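Local coordinates for protein vanadium-dependent haloperoxidase (Zobellia galactanivorans, PDB 4CIT) that probably catalyses the peroxide-dependent oxidation of iodide, as a bacterial vanadium-dependent iodoperoxidase that holds vanadate in the crystal, at residues N92-P98 and H162-W166; S376-T380 and F407-A411; D385-D391 and R402-F407. All blocks are in the same frame, centred on the assembly; numbering follows the deposited sequence.

Contact 1 (N92-P98 and H162-W166); sequences NGLTAIP and HIGEW
Leu-94 lies over one face of the Trp-166 indole, and together with Ile-163 these side chains make the tightly packed part of the contact. CD1 of Leu-94 makes a CH-pi contact with the six-membered ring of Trp-166, 3.9 Å from its centroid and 14° off the normal. Closer to the backbone, Leu-94 CB rests 3.8 Å from Trp-166 CE2. With CG of Leu-94 anti to N (chi1 178°), the branch carrying CD1 also reaches Ile-163, whose own CD1 is 3.9 Å from Leu-94 CD1. The indole is gripped at its edge as well: Trp-166 NE1 donates to Asn-92 O over 2.9 Å, nearly straight at 165°, with the acceptor in the ring plane. Face and edge contacts together fix how the ring is turned, while Tyr-68 meets it edge-to-face and Arg-210 adds a cation-pi contact. The side chain of Asn-92 leads away, its ND2 hydrogen-bonded to Pro-211 O and Leu-214 O.

The solvent side is formed by Gly-93, Thr-95 and Ala-96. Gly-93 has a positive phi, which favours glycine, and a CB here would probably come too close to Trp-166 NE1. One helical turn before Trp-166, His-162 NE2 donates to Thr-95 O at 3.1 Å, but from above the carbonyl plane rather than on a lone pair. Ile-97 CA stands over one imidazole face, and Ile-97 CG2 lies 3.7 Å from His-162 CD2. Thr-95 OG1 sits in plane at the ring edge, 3.2 Å from His-162 CE1. Pro-98 finishes the contact against His-162 CB, its carbonyl bonded to Tyr-155 OH.

The arrangement is that of an extended interhelical loop, between helices 59-80 and 108-123, laid lengthwise against helix 146-167 in a mainly alpha-helical haloperoxidase fold.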
loop_
_atom_site.group_PDB
_atom_site.type_symbol
_atom_site.label_atom_id
_atom_site.label_comp_id
_atom_site.label_asym_id
_atom_site.label_seq_id
_atom_site.Cartn_x
_atom_site.Cartn_y
_atom_site.Cartn_z
ATOM N N ASN A 92 8.941 -14.843 -3.931
ATOM C CA ASN A 92 8.411 -16.097 -4.476
ATOM C C ASN A 92 8.312 -16.173 -5.986
ATOM O O ASN A 92 7.638 -15.375 -6.570
ATOM C CB ASN A 92 7.004 -16.326 -3.841
ATOM C CG ASN A 92 7.100 -16.551 -2.278
ATOM O OD1 ASN A 92 8.089 -17.149 -1.778
ATOM N ND2 ASN A 92 6.077 -16.160 -1.560
ATOM N N GLY A 93 9.012 -17.124 -6.600
ATOM C CA GLY A 93 8.973 -17.330 -8.056
ATOM C C GLY A 93 9.933 -16.428 -8.914
ATOM O O GLY A 93 9.917 -16.560 -10.097
ATOM N N LEU A 94 10.603 -15.477 -8.337
ATOM C CA LEU A 94 11.339 -14.491 -9.094
ATOM C C LEU A 94 12.743 -15.027 -9.371
ATOM O O LEU A 94 13.503 -15.396 -8.470
ATOM C CB LEU A 94 11.481 -13.233 -8.303
ATOM C CG LEU A 94 12.289 -12.134 -9.024
ATOM C CD1 LEU A 94 11.669 -11.760 -10.344
ATOM C CD2 LEU A 94 12.451 -10.938 -8.089
ATOM N N THR A 95 13.027 -15.103 -10.669
ATOM C CA THR A 95 14.361 -15.421 -11.188
ATOM C C THR A 95 15.129 -14.248 -11.737
ATOM O O THR A 95 14.631 -13.117 -11.858
ATOM C CB THR A 95 14.290 -16.484 -12.329
ATOM O OG1 THR A 95 13.568 -15.937 -13.437
ATOM C CG2 THR A 95 13.669 -17.820 -11.803
ATOM N N ALA A 96 16.396 -14.496 -12.031
ATOM C CA ALA A 96 17.275 -13.375 -12.451
ATOM C C ALA A 96 16.817 -12.641 -13.712
ATOM O O ALA A 96 16.460 -13.250 -14.763
ATOM C CB ALA A 96 18.718 -13.832 -12.526
ATOM N N ILE A 97 16.871 -11.308 -13.660
ATOM C CA ILE A 97 16.605 -10.489 -14.866
ATOM C C ILE A 97 17.747 -10.621 -15.874
ATOM O O ILE A 97 18.873 -10.955 -15.506
ATOM C CB ILE A 97 16.365 -9.001 -14.602
ATOM C CG1 ILE A 97 17.511 -8.326 -13.862
ATOM C CG2 ILE A 97 15.016 -8.760 -13.808
ATOM C CD1 ILE A 97 17.531 -6.819 -14.027
ATOM N N PRO A 98 17.447 -10.302 -17.129
ATOM C CA PRO A 98 18.501 -10.254 -18.101
ATOM C C PRO A 98 19.518 -9.219 -17.702
ATOM O O PRO A 98 19.129 -8.164 -17.233
ATOM C CB PRO A 98 17.781 -9.782 -19.397
ATOM C CG PRO A 98 16.351 -9.987 -19.163
ATOM C CD PRO A 98 16.108 -10.123 -17.711
ATOM N N HIS A 162 10.440 -9.411 -18.529
ATOM C CA HIS A 162 10.775 -10.517 -17.662
ATOM C C HIS A 162 9.891 -10.461 -16.430
ATOM O O HIS A 162 9.308 -11.491 -15.965
ATOM C CB HIS A 162 12.283 -10.577 -17.378
ATOM C CG HIS A 162 12.673 -11.610 -16.354
ATOM N ND1 HIS A 162 13.011 -12.885 -16.712
ATOM C CD2 HIS A 162 12.823 -11.542 -15.001
ATOM C CE1 HIS A 162 13.306 -13.593 -15.633
ATOM N NE2 HIS A 162 13.220 -12.786 -14.573
ATOM N N ILE A 163 9.884 -9.290 -15.815
ATOM C CA ILE A 163 9.118 -9.112 -14.606
ATOM C C ILE A 163 7.609 -9.298 -14.882
ATOM O O ILE A 163 6.896 -9.968 -14.077
ATOM C CB ILE A 163 9.400 -7.763 -13.983
ATOM C CG1 ILE A 163 10.901 -7.701 -13.643
ATOM C CG2 ILE A 163 8.416 -7.529 -12.838
ATOM C CD1 ILE A 163 11.356 -8.554 -12.486
ATOM N N GLY A 164 7.173 -8.856 -16.053
ATOM C CA GLY A 164 5.767 -9.081 -16.501
ATOM C C GLY A 164 5.358 -10.566 -16.581
ATOM O O GLY A 164 4.273 -10.939 -16.176
ATOM N N GLU A 165 6.257 -11.420 -17.047
ATOM C CA GLU A 165 5.974 -12.815 -17.114
ATOM C C GLU A 165 5.720 -13.385 -15.711
ATOM O O GLU A 165 4.841 -14.214 -15.589
ATOM C CB GLU A 165 7.080 -13.627 -17.778
ATOM C CG GLU A 165 7.107 -13.353 -19.259
ATOM C CD GLU A 165 8.285 -14.057 -19.975
ATOM O OE1 GLU A 165 8.807 -15.083 -19.455
ATOM O OE2 GLU A 165 8.656 -13.575 -21.079
ATOM N N TRP A 166 6.539 -12.975 -14.741
ATOM C CA TRP A 166 6.433 -13.423 -13.351
ATOM C C TRP A 166 5.142 -12.856 -12.736
ATOM O O TRP A 166 4.415 -13.634 -12.048
ATOM C CB TRP A 166 7.641 -12.920 -12.587
ATOM C CG TRP A 166 7.581 -13.038 -11.113
ATOM C CD1 TRP A 166 7.534 -14.176 -10.368
ATOM C CD2 TRP A 166 7.792 -11.970 -10.239
ATOM N NE1 TRP A 166 7.612 -13.866 -9.055
ATOM C CE2 TRP A 166 7.773 -12.507 -8.928
ATOM C CE3 TRP A 166 7.982 -10.588 -10.447
ATOM C CZ2 TRP A 166 7.946 -11.747 -7.819
ATOM C CZ3 TRP A 166 8.138 -9.804 -9.310
ATOM C CH2 TRP A 166 8.195 -10.425 -8.004
#

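Contact 2 (S376-T380 and F407-A411); sequences SVVLT and FKQAA
Phe-407 turns one ring face to Leu-379, whose CB sits over the middle of the ring. The separation from Leu-379 CB to the Phe-407 centroid is 3.6 Å, 9° off the normal, a CH-pi contact met almost squarely. Phe-407 CE2 approaches the backbone of Leu-379, 3.3 Å from its O, while CD2 and CB of Phe-407 pass alongside Thr-380 OG1. CG of Phe-407 is anti to its carbonyl carbon (chi1 -52°), which swings the ring across to segment 376-380. One turn further along helix 407-420, Ala-411 CB lies 3.9 Å from CB of Ser-376, a residue modelled in two conformers. An alanine in place of Phe-407 takes away the ring, and is likely to leave Leu-379 CB without its CH-pi partner and to open a gap between the two helices.

In the next shell, Thr-380 OG1 is held by its own helix, donating to Ser-376 O in a short bond whose exact length is doubtful. Thr-380 N bonds to the same carbonyl from the opposite face of its plane. The threonine oxygen in turn receives a hydrogen bond from water 1, 2.9 Å from Thr-380 OG1. That water accepts from Lys-408 N at 3.0 Å, so it bridges the helices and satisfies a backbone N-H in the first turn of helix 407-420. Lys-408 NZ points elsewhere, into a salt bridge with Asp-412.

The two short helical segments run nearly antiparallel, at 168°, with axes 9.3 Å apart. Both belong to the PAP2 family region, and the side chain of Ala-411 is about 12 Å from a bound vanadate. Helix 288-302 covers Leu-379 and Phe-407 through Ile-295, helix 426-446 packs on Val-377 and Val-378, and strand 402-404 meets Ala-410 through Phe-404.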
loop_
_atom_site.group_PDB
_atom_site.type_symbol
_atom_site.label_atom_id
_atom_site.label_comp_id
_atom_site.label_asym_id
_atom_site.label_seq_id
_atom_site.Cartn_x
_atom_site.Cartn_y
_atom_site.Cartn_z
ATOM N N SER A 376 5.159 1.058 8.620
ATOM C CA SER A 376 5.894 1.655 9.713
ATOM C C SER A 376 7.206 0.928 10.109
ATOM O O SER A 376 8.303 1.530 10.363
ATOM C CB SER A 376 5.020 1.636 10.937
ATOM O OG SER A 376 5.598 2.474 11.924
ATOM N N VAL A 377 7.089 -0.365 10.221
ATOM C CA VAL A 377 8.247 -1.218 10.519
ATOM C C VAL A 377 9.317 -1.108 9.460
ATOM O O VAL A 377 10.496 -0.917 9.736
ATOM C CB VAL A 377 7.833 -2.680 10.757
ATOM C CG1 VAL A 377 9.028 -3.590 10.707
ATOM C CG2 VAL A 377 7.140 -2.785 12.108
ATOM N N VAL A 378 8.916 -1.214 8.197
ATOM C CA VAL A 378 9.867 -1.072 7.090
ATOM C C VAL A 378 10.514 0.287 7.057
ATOM O O VAL A 378 11.752 0.362 6.995
ATOM C CB VAL A 378 9.204 -1.375 5.698
ATOM C CG1 VAL A 378 10.207 -1.116 4.580
ATOM C CG2 VAL A 378 8.758 -2.808 5.693
ATOM N N LEU A 379 9.736 1.367 7.189
ATOM C CA LEU A 379 10.321 2.698 7.098
ATOM C C LEU A 379 11.193 2.999 8.310
ATOM O O LEU A 379 12.198 3.718 8.202
ATOM C CB LEU A 379 9.211 3.776 6.923
ATOM C CG LEU A 379 8.495 3.617 5.559
ATOM C CD1 LEU A 379 7.357 4.640 5.491
ATOM C CD2 LEU A 379 9.343 3.759 4.327
ATOM N N THR A 380 10.773 2.474 9.457
ATOM C CA THR A 380 11.628 2.609 10.651
ATOM C C THR A 380 12.978 1.912 10.440
ATOM O O THR A 380 14.027 2.420 10.808
ATOM C CB THR A 380 10.924 2.118 11.864
ATOM O OG1 THR A 380 9.688 2.859 11.988
ATOM C CG2 THR A 380 11.823 2.269 13.141
ATOM N N PHE A 407 7.488 7.309 12.277
ATOM C CA PHE A 407 6.555 6.466 11.529
ATOM C C PHE A 407 5.601 5.715 12.438
ATOM O O PHE A 407 4.402 5.563 12.084
ATOM C CB PHE A 407 7.277 5.493 10.637
ATOM C CG PHE A 407 8.290 6.155 9.742
ATOM C CD1 PHE A 407 7.908 7.084 8.776
ATOM C CD2 PHE A 407 9.635 5.854 9.888
ATOM C CE1 PHE A 407 8.855 7.655 7.945
ATOM C CE2 PHE A 407 10.581 6.444 9.072
ATOM C CZ PHE A 407 10.165 7.342 8.095
ATOM N N LYS A 408 6.112 5.277 13.600
ATOM C CA LYS A 408 5.308 4.539 14.627
ATOM C C LYS A 408 4.130 5.377 15.101
ATOM O O LYS A 408 2.986 4.895 15.170
ATOM C CB LYS A 408 6.167 4.113 15.804
ATOM C CG LYS A 408 5.424 3.152 16.732
ATOM C CD LYS A 408 6.194 2.915 18.027
ATOM C CE LYS A 408 5.338 2.346 19.178
ATOM N NZ LYS A 408 3.982 2.944 19.371
ATOM N N GLN A 409 4.379 6.637 15.335
ATOM C CA GLN A 409 3.334 7.571 15.767
ATOM C C GLN A 409 2.269 7.776 14.722
ATOM O O GLN A 409 1.076 7.733 15.010
ATOM C CB GLN A 409 3.895 8.870 16.291
ATOM C CG GLN A 409 2.817 9.814 16.854
ATOM C CD GLN A 409 3.338 11.225 17.051
ATOM O OE1 GLN A 409 3.763 11.892 16.112
ATOM N NE2 GLN A 409 3.385 11.665 18.335
ATOM N N ALA A 410 2.684 7.952 13.483
ATOM C CA ALA A 410 1.743 7.990 12.371
ATOM C C ALA A 410 0.918 6.721 12.269
ATOM O O ALA A 410 -0.296 6.837 12.025
ATOM C CB ALA A 410 2.416 8.267 11.076
ATOM N N ALA A 411 1.534 5.543 12.316
ATOM C CA ALA A 411 0.770 4.296 12.267
ATOM C C ALA A 411 -0.252 4.168 13.412
ATOM O O ALA A 411 -1.384 3.681 13.222
ATOM C CB ALA A 411 1.695 3.057 12.341
HETATM O O HOH W 1 9.094 4.810 14.027
#

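Contact 3 (D385-D391 and R402-F407); sequences DNFSFDD and RSFKSF
Phe-389 packs between Phe-404 and Phe-407 in an aromatic cluster that Phe-387 completes. Phe-404 CB sits over one face of the Phe-389 ring, 4.1 Å from its centroid, while the two rings meet obliquely. Phe-389 CE1 also reaches Phe-407 CD1 at 3.6 Å. With chi1 at 67°, CG of Phe-389 lies between its backbone N and carbonyl carbon, directing the ring toward these partners. The Phe-387 and Phe-407 rings are near parallel, 12° apart, but slid so far that they barely overlap, with centroids 5.1 Å apart. Ile-295 of helix 288-302 packs on Phe-389.

Behind the rings runs an antiparallel beta hairpin. Phe-389 and Phe-404 form a hydrogen-bonded pair, Phe-404 N donating to Phe-389 O at 2.8 Å and Phe-389 N to Phe-404 O at 3.0 Å. Asp-391 N bonds to Arg-402 O, with a weak return bond.

Beyond the strands, water 3 accepts from both Phe-387 N and Phe-407 N. On the exposed face, Ser-403 OG donates to Asp-390 OD1 from above the carboxylate plane, a short 2.5 Å whose exact length is doubtful. Asp-391 turns its carboxylate to Thr-393 and His-291, and Arg-402 forms salt bridges with Glu-413 and Glu-258.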
loop_
_atom_site.group_PDB
_atom_site.type_symbol
_atom_site.label_atom_id
_atom_site.label_comp_id
_atom_site.label_asym_id
_atom_site.label_seq_id
_atom_site.Cartn_x
_atom_site.Cartn_y
_atom_site.Cartn_z
ATOM N N ASP A 385 14.105 5.272 13.651
ATOM C CA ASP A 385 13.065 5.651 14.629
ATOM C C ASP A 385 13.197 7.062 14.914
ATOM O O ASP A 385 14.192 7.679 14.597
ATOM C CB ASP A 385 13.132 4.782 15.920
ATOM C CG ASP A 385 11.782 4.793 16.750
ATOM O OD1 ASP A 385 10.703 5.234 16.257
ATOM O OD2 ASP A 385 11.860 4.330 17.922
ATOM N N ASN A 386 12.138 7.641 15.480
ATOM C CA ASN A 386 12.136 9.057 15.769
ATOM C C ASN A 386 12.370 9.930 14.538
ATOM O O ASN A 386 13.011 10.974 14.588
ATOM C CB ASN A 386 13.086 9.402 16.955
ATOM C CG ASN A 386 12.572 8.880 18.268
ATOM O OD1 ASN A 386 11.376 8.585 18.430
ATOM N ND2 ASN A 386 13.480 8.704 19.225
ATOM N N PHE A 387 11.818 9.480 13.381
ATOM C CA PHE A 387 11.937 10.208 12.159
ATOM C C PHE A 387 10.753 11.177 12.073
ATOM O O PHE A 387 9.598 10.769 11.808
ATOM C CB PHE A 387 11.922 9.254 10.934
ATOM C CG PHE A 387 12.263 9.898 9.658
ATOM C CD1 PHE A 387 11.291 10.545 8.919
ATOM C CD2 PHE A 387 13.551 9.875 9.161
ATOM C CE1 PHE A 387 11.595 11.194 7.736
ATOM C CE2 PHE A 387 13.867 10.505 7.964
ATOM C CZ PHE A 387 12.888 11.162 7.248
ATOM N N SER A 388 11.012 12.451 12.332
ATOM C CA SER A 388 9.925 13.412 12.327
ATOM C C SER A 388 9.643 13.857 10.874
ATOM O O SER A 388 10.513 13.989 10.013
ATOM C CB SER A 388 10.190 14.582 13.287
ATOM O OG SER A 388 11.220 15.358 12.721
ATOM N N PHE A 389 8.379 14.086 10.584
ATOM C CA PHE A 389 7.981 14.506 9.264
ATOM C C PHE A 389 6.642 15.184 9.242
ATOM O O PHE A 389 5.788 15.012 10.164
ATOM C CB PHE A 389 8.008 13.302 8.232
ATOM C CG PHE A 389 7.005 12.232 8.481
ATOM C CD1 PHE A 389 7.283 11.243 9.380
ATOM C CD2 PHE A 389 5.763 12.213 7.794
ATOM C CE1 PHE A 389 6.325 10.242 9.677
ATOM C CE2 PHE A 389 4.854 11.216 8.036
ATOM C CZ PHE A 389 5.135 10.219 8.964
ATOM N N ASP A 390 6.495 16.058 8.234
ATOM C CA ASP A 390 5.206 16.682 7.881
ATOM C C ASP A 390 4.576 15.908 6.776
ATOM O O ASP A 390 5.163 15.788 5.661
ATOM C CB ASP A 390 5.451 18.114 7.456
ATOM C CG ASP A 390 5.960 18.985 8.613
ATOM O OD1 ASP A 390 5.670 18.720 9.790
ATOM O OD2 ASP A 390 6.740 19.931 8.341
ATOM N N ASP A 391 3.369 15.408 7.021
ATOM C CA ASP A 391 2.676 14.565 6.050
ATOM C C ASP A 391 1.744 15.434 5.223
ATOM O O ASP A 391 0.639 15.772 5.733
ATOM C CB ASP A 391 1.897 13.443 6.753
ATOM C CG ASP A 391 1.084 12.563 5.809
ATOM O OD1 ASP A 391 1.099 12.816 4.553
ATOM O OD2 ASP A 391 0.480 11.587 6.305
ATOM N N ARG A 402 -0.571 17.169 8.484
ATOM C CA ARG A 402 -0.390 16.747 9.897
ATOM C C ARG A 402 1.037 16.330 10.094
ATOM O O ARG A 402 1.654 15.805 9.140
ATOM C CB ARG A 402 -1.359 15.608 10.310
ATOM C CG ARG A 402 -2.858 15.916 10.244
ATOM C CD ARG A 402 -3.750 14.817 10.793
ATOM N NE ARG A 402 -3.504 14.432 12.156
ATOM C CZ ARG A 402 -3.885 15.152 13.238
ATOM N NH1 ARG A 402 -4.617 16.276 13.104
ATOM N NH2 ARG A 402 -3.599 14.732 14.461
ATOM N N SER A 403 1.579 16.620 11.282
ATOM C CA SER A 403 3.006 16.407 11.595
ATOM C C SER A 403 3.128 15.211 12.515
ATOM O O SER A 403 2.240 14.995 13.337
ATOM C CB SER A 403 3.545 17.679 12.229
ATOM O OG SER A 403 3.558 18.674 11.141
ATOM N N PHE A 404 4.238 14.485 12.412
ATOM C CA PHE A 404 4.480 13.300 13.202
ATOM C C PHE A 404 5.884 13.228 13.704
ATOM O O PHE A 404 6.814 13.785 13.088
ATOM C CB PHE A 404 4.198 12.025 12.320
ATOM C CG PHE A 404 2.780 11.964 11.899
ATOM C CD1 PHE A 404 1.818 11.537 12.772
ATOM C CD2 PHE A 404 2.392 12.381 10.665
ATOM C CE1 PHE A 404 0.453 11.524 12.386
ATOM C CE2 PHE A 404 1.046 12.303 10.267
ATOM C CZ PHE A 404 0.067 11.876 11.167
ATOM N N LYS A 405 6.062 12.592 14.863
ATOM C CA LYS A 405 7.398 12.522 15.435
ATOM C C LYS A 405 8.128 11.276 14.984
ATOM O O LYS A 405 9.392 11.141 15.223
ATOM C CB LYS A 405 7.351 12.529 16.948
ATOM C CG LYS A 405 6.591 13.732 17.495
ATOM C CD LYS A 405 6.955 14.007 18.961
ATOM C CE LYS A 405 6.178 15.214 19.495
ATOM N NZ LYS A 405 6.565 16.447 18.739
ATOM N N SER A 406 7.389 10.320 14.433
ATOM C CA SER A 406 7.955 9.026 13.987
ATOM C C SER A 406 6.984 8.286 13.031
ATOM O O SER A 406 5.760 8.580 13.072
ATOM C CB SER A 406 8.246 8.143 15.226
ATOM O OG SER A 406 7.053 7.661 15.829
ATOM N N PHE A 407 7.488 7.309 12.277
ATOM C CA PHE A 407 6.555 6.466 11.529
ATOM C C PHE A 407 5.601 5.715 12.438
ATOM O O PHE A 407 4.402 5.563 12.084
ATOM C CB PHE A 407 7.277 5.493 10.637
ATOM C CG PHE A 407 8.290 6.155 9.742
ATOM C CD1 PHE A 407 7.908 7.084 8.776
ATOM C CD2 PHE A 407 9.635 5.854 9.888
ATOM C CE1 PHE A 407 8.855 7.655 7.945
ATOM C CE2 PHE A 407 10.581 6.444 9.072
ATOM C CZ PHE A 407 10.165 7.342 8.095
HETATM O O HOH W 2 11.032 12.706 16.438
HETATM O O HOH W 3 10.453 6.939 12.835
#

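How the contacts relate
From the N terminus, contact 1 comes first: its 63 intervening residues are mostly helical, and it ties the loop after helix 59-80 to helix 146-167. It is complete before the other two begin, and its centre lies about 30 Å from that of contact 2. Contact 2 joins helices 367-383 and 407-420 across 26 residues. Nested in that loop, contact 3 closes the hairpin around only 10 residues. Contacts 2 and 3 share Phe-407 and touch where Ala-410 meets Phe-404 and Phe-389, which seats the hairpin on helix 407-420; Thr-380 of helix 367-383 packs on Asp-385. Contact 1 is on the opposite side of the chain's centre from contact 3.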